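Local coordinates for 3-oxoacyl-[acyl-carrier-protein] synthase 3 (Micrococcus luteus NCTC 2665, PDB 4EWP) that probably catalyses the first condensation of fatty acid synthesis, joining an acyl-CoA primer such as acetyl-CoA to malonyl-ACP, at residues A[15-23]-A[68-77]. Numbering follows the deposited sequence.
Sequences RIVAVGAYR and GAAREALERA
Glu72 reaches from helix 68-76 across Gly20 to the outer edge of strand 15-22. Its CB (3.9 Å) and then its CG (4.0 Å) pass Gly20 CA. With CG anti to the backbone N (chi1 -179°) and the chain extended beyond it, the carboxylate arrives beside Ala21. There OE1 accepts the Ala21 N-H at 3.0 Å, from well above the carboxylate plane and with a bent N-H...O angle of 147°. OE2 turns to Arg76 NH2 in a 2.9 Å salt bridge and to His317 of helix 311-322, so both oxygens are engaged. Cut back to an alanine, this position would probably leave Ala21 N without its acceptor and both Arg76 and His317 without their acidic mate, the guanidinium freer to swing. Arg76 runs alongside Val19, its CD 3.3 Å from Val19 O. The close approach depends on Gly20 having no side chain: a CB would collide with Ala69 O and Ala73 N, whereas its CA makes a C-H...O contact with Ala69 O at 3.6 Å. Alanines fill much of the remainder: Ala69 CB packs on the backbone between Ala21 and Tyr22, and Ala18 CB meets Ala77 CB at 3.8 Å. One water bridges Val17 O and Arg76 O. On its other edge the strand pairs with strand 170-180. The axes of strand 15-22 and helix 68-76 approach to 5.7 Å at 150°, roughly antiparallel: helix 62-76 lies over outermost strand 13-22, with Glu72 reaching round its edge, on one face of a five-stranded mixed sheet, order 1-5-4-2-3, of the thiolase fold.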
loop_
_atom_site.group_PDB
_atom_site.type_symbol
_atom_site.label_atom_id
_atom_site.label_comp_id
_atom_site.label_asym_id
_atom_site.label_seq_id
_atom_site.Cartn_x
_atom_site.Cartn_y
_atom_site.Cartn_z
ATOM N N ARG A 15 -7.553 19.091 7.984
ATOM C CA ARG A 15 -6.584 19.515 8.990
ATOM C C ARG A 15 -6.155 18.352 9.862
ATOM O O ARG A 15 -6.933 17.430 10.114
ATOM C CB ARG A 15 -7.151 20.678 9.822
ATOM C CG ARG A 15 -7.205 20.487 11.330
ATOM C CD ARG A 15 -7.717 21.773 12.014
ATOM N NE ARG A 15 -7.783 21.655 13.475
ATOM C CZ ARG A 15 -8.908 21.486 14.177
ATOM N NH1 ARG A 15 -10.081 21.424 13.553
ATOM N NH2 ARG A 15 -8.860 21.384 15.506
ATOM N N ILE A 16 -4.899 18.388 10.292
ATOM C CA ILE A 16 -4.378 17.387 11.214
ATOM C C ILE A 16 -4.840 17.795 12.600
ATOM O O ILE A 16 -4.483 18.871 13.082
ATOM C CB ILE A 16 -2.831 17.329 11.158
ATOM C CG1 ILE A 16 -2.371 16.810 9.786
ATOM C CG2 ILE A 16 -2.272 16.479 12.307
ATOM C CD1 ILE A 16 -0.871 16.876 9.537
ATOM N N VAL A 17 -5.656 16.961 13.242
ATOM C CA VAL A 17 -6.225 17.358 14.530
ATOM C C VAL A 17 -5.529 16.737 15.738
ATOM O O VAL A 17 -5.909 17.017 16.883
ATOM C CB VAL A 17 -7.738 17.086 14.605
ATOM C CG1 VAL A 17 -8.455 17.936 13.582
ATOM C CG2 VAL A 17 -8.038 15.596 14.388
ATOM N N ALA A 18 -4.510 15.911 15.488
ATOM C CA ALA A 18 -3.758 15.304 16.584
ATOM C C ALA A 18 -2.588 14.498 16.076
ATOM O O ALA A 18 -2.562 14.087 14.907
ATOM C CB ALA A 18 -4.655 14.429 17.429
ATOM N N VAL A 19 -1.616 14.282 16.956
ATOM C CA VAL A 19 -0.485 13.423 16.640
ATOM C C VAL A 19 -0.189 12.480 17.806
ATOM O O VAL A 19 -0.315 12.851 18.974
ATOM C CB VAL A 19 0.769 14.239 16.238
ATOM C CG1 VAL A 19 1.129 15.255 17.313
ATOM C CG2 VAL A 19 1.941 13.305 15.926
ATOM N N GLY A 20 0.176 11.249 17.475
ATOM C CA GLY A 20 0.430 10.227 18.465
ATOM C C GLY A 20 1.745 9.543 18.151
ATOM O O GLY A 20 2.224 9.595 17.026
ATOM N N ALA A 21 2.329 8.905 19.156
ATOM C CA ALA A 21 3.669 8.358 19.041
ATOM C C ALA A 21 3.804 7.046 19.805
ATOM O O ALA A 21 3.194 6.857 20.861
ATOM C CB ALA A 21 4.696 9.378 19.575
ATOM N N TYR A 22 4.605 6.141 19.263
ATOM C CA TYR A 22 5.072 5.001 20.037
ATOM C C TYR A 22 6.578 4.888 19.828
ATOM O O TYR A 22 7.060 4.801 18.690
ATOM C CB TYR A 22 4.368 3.698 19.618
ATOM C CG TYR A 22 4.725 2.524 20.510
ATOM C CD1 TYR A 22 5.930 1.830 20.351
ATOM C CD2 TYR A 22 3.868 2.115 21.520
ATOM C CE1 TYR A 22 6.264 0.756 21.179
ATOM C CE2 TYR A 22 4.189 1.049 22.346
ATOM C CZ TYR A 22 5.381 0.376 22.176
ATOM O OH TYR A 22 5.672 -0.678 23.011
ATOM N N ARG A 23 7.309 4.898 20.934
ATOM C CA ARG A 23 8.755 4.807 20.925
ATOM C C ARG A 23 9.178 3.639 21.792
ATOM O O ARG A 23 8.936 3.645 22.995
ATOM C CB ARG A 23 9.374 6.079 21.507
ATOM C CG ARG A 23 9.202 7.309 20.642
ATOM C CD ARG A 23 9.973 8.473 21.237
ATOM N NE ARG A 23 9.598 9.739 20.623
ATOM C CZ ARG A 23 10.211 10.260 19.562
ATOM N NH1 ARG A 23 11.228 9.608 18.995
ATOM N NH2 ARG A 23 9.814 11.434 19.072
ATOM N N GLY A 68 -0.589 1.682 19.570
ATOM C CA GLY A 68 -0.263 2.608 20.640
ATOM C C GLY A 68 -0.260 4.027 20.093
ATOM O O GLY A 68 -0.869 4.928 20.672
ATOM N N ALA A 69 0.420 4.234 18.968
ATOM C CA ALA A 69 0.469 5.570 18.379
ATOM C C ALA A 69 -0.954 6.010 18.033
ATOM O O ALA A 69 -1.373 7.122 18.371
ATOM C CB ALA A 69 1.384 5.604 17.132
ATOM N N ALA A 70 -1.703 5.113 17.398
ATOM C CA ALA A 70 -3.086 5.406 17.027
ATOM C C ALA A 70 -3.898 5.802 18.247
ATOM O O ALA A 70 -4.664 6.760 18.201
ATOM C CB ALA A 70 -3.738 4.214 16.345
ATOM N N ARG A 71 -3.751 5.063 19.339
ATOM C CA ARG A 71 -4.541 5.385 20.532
ATOM C C ARG A 71 -4.209 6.762 21.125
ATOM O O ARG A 71 -5.108 7.476 21.567
ATOM C CB ARG A 71 -4.425 4.298 21.603
ATOM C CG ARG A 71 -4.955 2.940 21.177
ATOM C CD ARG A 71 -5.202 2.075 22.408
ATOM N NE ARG A 71 -5.133 0.642 22.132
ATOM C CZ ARG A 71 -6.185 -0.118 21.859
ATOM N NH1 ARG A 71 -7.399 0.421 21.805
ATOM N NH2 ARG A 71 -6.028 -1.415 21.636
ATOM N N GLU A 72 -2.928 7.137 21.143
ATOM C CA GLU A 72 -2.578 8.468 21.646
ATOM C C GLU A 72 -3.228 9.569 20.805
ATOM O O GLU A 72 -3.746 10.559 21.336
ATOM C CB GLU A 72 -1.068 8.695 21.705
ATOM C CG GLU A 72 -0.750 10.070 22.255
ATOM C CD GLU A 72 0.720 10.329 22.436
ATOM O OE1 GLU A 72 1.540 9.484 22.028
ATOM O OE2 GLU A 72 1.045 11.393 22.990
ATOM N N ALA A 73 -3.210 9.381 19.491
ATOM C CA ALA A 73 -3.795 10.349 18.570
ATOM C C ALA A 73 -5.293 10.469 18.819
ATOM O O ALA A 73 -5.846 11.565 18.864
ATOM C CB ALA A 73 -3.523 9.945 17.124
ATOM N N LEU A 74 -5.939 9.326 19.001
ATOM C CA LEU A 74 -7.371 9.294 19.248
ATOM C C LEU A 74 -7.720 10.060 20.521
ATOM O O LEU A 74 -8.652 10.873 20.540
ATOM C CB LEU A 74 -7.842 7.857 19.356
ATOM C CG LEU A 74 -8.080 7.158 18.019
ATOM C CD1 LEU A 74 -8.351 5.660 18.227
ATOM C CD2 LEU A 74 -9.236 7.826 17.261
ATOM N N GLU A 75 -6.962 9.801 21.585
ATOM C CA GLU A 75 -7.182 10.467 22.869
ATOM C C GLU A 75 -6.975 11.996 22.779
ATOM O O GLU A 75 -7.772 12.787 23.304
ATOM C CB GLU A 75 -6.285 9.851 23.943
ATOM C CG GLU A 75 -6.420 10.528 25.301
ATOM C CD GLU A 75 -5.382 10.061 26.311
ATOM O OE1 GLU A 75 -4.278 9.650 25.881
ATOM O OE2 GLU A 75 -5.666 10.112 27.531
ATOM N N ARG A 76 -5.911 12.412 22.103
ATOM C CA ARG A 76 -5.638 13.839 21.925
ATOM C C ARG A 76 -6.652 14.546 21.039
ATOM O O ARG A 76 -6.856 15.739 21.174
ATOM C CB ARG A 76 -4.249 14.047 21.338
ATOM C CG ARG A 76 -3.120 13.831 22.319
ATOM C CD ARG A 76 -1.825 14.107 21.610
ATOM N NE ARG A 76 -0.689 13.919 22.487
ATOM C CZ ARG A 76 0.480 14.515 22.305
ATOM N NH1 ARG A 76 0.642 15.336 21.275
ATOM N NH2 ARG A 76 1.477 14.298 23.151
ATOM N N ALA A 77 -7.272 13.802 20.124
ATOM C CA ALA A 77 -8.306 14.355 19.260
ATOM C C ALA A 77 -9.693 14.361 19.935
ATOM O O ALA A 77 -10.658 14.905 19.392
ATOM C CB ALA A 77 -8.346 13.576 17.935
HETATM O O HOH W 1 -5.051 17.315 19.747
HETATM O O HOH W 2 -1.822 16.393 19.225
#